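Local atomic coordinates of flagellar brake protein YcgR (Escherichia coli K-12, PDB entry 5Y6H), a protein that acts as a flagellar brake, slowing the motor and so curbing swimming and swarming when it is bound to cyclic di-GMP. Residues F8-P13 and L17-D22. Sequence-based numbering, arbitrary orientation.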
loop_
_atom_site.group_PDB
_atom_site.type_symbol
_atom_site.label_atom_id
_atom_site.label_comp_id
_atom_site.label_asym_id
_atom_site.label_seq_id
_atom_site.Cartn_x
_atom_site.Cartn_y
_atom_site.Cartn_z
ATOM N N PHE A 8 6.779 10.902 12.827
ATOM C CA PHE A 8 5.866 10.558 11.747
ATOM C C PHE A 8 5.344 9.123 11.834
ATOM O O PHE A 8 4.813 8.607 10.844
ATOM C CB PHE A 8 6.558 10.790 10.404
ATOM C CG PHE A 8 7.268 12.110 10.316
ATOM C CD1 PHE A 8 6.553 13.296 10.358
ATOM C CD2 PHE A 8 8.649 12.169 10.207
ATOM C CE1 PHE A 8 7.200 14.518 10.283
ATOM C CE2 PHE A 8 9.302 13.388 10.131
ATOM C CZ PHE A 8 8.576 14.565 10.169
ATOM N N LEU A 9 5.471 8.482 12.995
ATOM C CA LEU A 9 5.082 7.088 13.171
ATOM C C LEU A 9 3.654 6.993 13.693
ATOM O O LEU A 9 3.310 7.622 14.698
ATOM C CB LEU A 9 6.041 6.387 14.137
ATOM C CG LEU A 9 5.965 4.860 14.267
ATOM C CD1 LEU A 9 5.653 4.182 12.934
ATOM C CD2 LEU A 9 7.258 4.322 14.864
ATOM N N LYS A 10 2.825 6.214 13.002
ATOM C CA LYS A 10 1.508 5.829 13.501
ATOM C C LYS A 10 1.546 4.368 13.930
ATOM O O LYS A 10 1.919 3.496 13.138
ATOM C CB LYS A 10 0.428 6.043 12.441
ATOM C CG LYS A 10 0.501 7.395 11.769
ATOM C CD LYS A 10 0.435 8.510 12.804
ATOM C CE LYS A 10 -0.018 9.823 12.193
ATOM N NZ LYS A 10 -0.832 10.640 13.143
ATOM N N GLN A 11 1.152 4.105 15.171
ATOM C CA GLN A 11 1.353 2.793 15.772
ATOM C C GLN A 11 0.072 2.081 16.184
ATOM O O GLN A 11 -0.012 0.858 16.047
ATOM C CB GLN A 11 2.285 2.927 16.985
ATOM C CG GLN A 11 3.760 2.893 16.617
ATOM C CD GLN A 11 4.631 2.473 17.778
ATOM O OE1 GLN A 11 4.835 3.228 18.729
ATOM N NE2 GLN A 11 5.120 1.245 17.726
ATOM N N ASN A 12 -0.939 2.812 16.708
ATOM C CA ASN A 12 -2.123 2.043 17.080
ATOM C C ASN A 12 -3.038 1.843 15.869
ATOM O O ASN A 12 -2.982 2.615 14.906
ATOM C CB ASN A 12 -2.873 2.733 18.231
ATOM C CG ASN A 12 -3.722 3.909 17.780
ATOM O OD1 ASN A 12 -4.744 3.741 17.119
ATOM N ND2 ASN A 12 -3.313 5.112 18.167
ATOM N N PRO A 13 -3.879 0.801 15.871
ATOM C CA PRO A 13 -4.617 0.466 14.639
ATOM C C PRO A 13 -5.625 1.524 14.214
ATOM O O PRO A 13 -5.937 1.604 13.020
ATOM C CB PRO A 13 -5.311 -0.864 14.979
ATOM C CG PRO A 13 -4.719 -1.325 16.270
ATOM C CD PRO A 13 -4.160 -0.143 16.969
ATOM N N LEU A 17 -5.408 3.086 10.403
ATOM C CA LEU A 17 -6.556 3.014 9.506
ATOM C C LEU A 17 -7.003 4.404 9.068
ATOM O O LEU A 17 -7.419 4.594 7.920
ATOM C CB LEU A 17 -7.702 2.253 10.179
ATOM C CG LEU A 17 -8.925 1.932 9.315
ATOM C CD1 LEU A 17 -8.518 1.088 8.123
ATOM C CD2 LEU A 17 -9.982 1.214 10.134
ATOM N N GLY A 18 -6.911 5.394 9.961
ATOM C CA GLY A 18 -7.318 6.743 9.594
ATOM C C GLY A 18 -6.532 7.301 8.422
ATOM O O GLY A 18 -7.099 7.937 7.529
ATOM N N VAL A 19 -5.219 7.062 8.399
ATOM C CA VAL A 19 -4.404 7.523 7.280
ATOM C C VAL A 19 -4.782 6.780 6.006
ATOM O O VAL A 19 -4.850 7.371 4.920
ATOM C CB VAL A 19 -2.906 7.361 7.599
ATOM C CG1 VAL A 19 -2.060 7.711 6.378
ATOM C CG2 VAL A 19 -2.515 8.223 8.791
ATOM N N LEU A 20 -5.030 5.472 6.118
ATOM C CA LEU A 20 -5.384 4.680 4.945
ATOM C C LEU A 20 -6.718 5.128 4.361
ATOM O O LEU A 20 -6.898 5.129 3.137
ATOM C CB LEU A 20 -5.425 3.197 5.312
ATOM C CG LEU A 20 -4.080 2.567 5.683
ATOM C CD1 LEU A 20 -4.279 1.143 6.186
ATOM C CD2 LEU A 20 -3.115 2.595 4.502
ATOM N N ARG A 21 -7.666 5.513 5.223
ATOM C CA ARG A 21 -8.936 6.048 4.738
ATOM C C ARG A 21 -8.719 7.322 3.930
ATOM O O ARG A 21 -9.337 7.507 2.875
ATOM C CB ARG A 21 -9.887 6.319 5.908
ATOM C CG ARG A 21 -10.231 5.100 6.750
ATOM C CD ARG A 21 -11.605 4.559 6.422
ATOM N NE ARG A 21 -12.070 3.607 7.426
ATOM C CZ ARG A 21 -12.894 2.601 7.162
ATOM N NH1 ARG A 21 -13.339 2.423 5.925
ATOM N NH2 ARG A 21 -13.276 1.776 8.128
ATOM N N ASP A 22 -7.846 8.211 4.413
ATOM C CA ASP A 22 -7.537 9.432 3.670
ATOM C C ASP A 22 -6.840 9.112 2.354
ATOM O O ASP A 22 -7.100 9.761 1.331
ATOM C CB ASP A 22 -6.660 10.359 4.514
ATOM C CG ASP A 22 -7.453 11.174 5.521
ATOM O OD1 ASP A 22 -8.700 11.145 5.483
ATOM O OD2 ASP A 22 -6.819 11.853 6.355
#
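Lys-10 and Val-19 meet through carbon alone: CG of the lysine lies 4.3 Å from CG2 of the valine. Both side chains leave their backbones toward each other, one from strand 9-10 and the other from helix 13-26, across a CA-CA separation of 8.7 Å. With CG1 of Val-19 anti to the backbone N (chi1 174°), it is the CG2 branch that is presented to the lysine. The chain of Lys-10 bends early, and CE also passes 4.5 Å from CG2, so the aliphatic part runs alongside this one methyl while the ammonium NZ stays farther from it. The touch is light, beside a more hydrophobic layer in which Val-19 also meets Leu-108 and Val-82.

This is the N-terminal PilZN domain of YcgR, the part of the protein involved in FliG binding. Its first helix packs against an antiparallel sheet edged by strand 9-10, which pairs with strand 108-111 through backbone bonds such as that between Lys-10 and Leu-108.

The turn from strand into helix brings the chain to the second contact, the first-turn bond from N of Leu-17 to O of Pro-13 (3.1 Å), nearly straight at 163°. CB of Leu-17 sits 3.4 Å from the same oxygen, while its isobutyl end turns to Pro-48 and Ile-46. Just ahead, Asn-12 is the N-cap: its OD1 accepts a hydrogen bond from N of Ala-15 and a weak one from N of Leu-14.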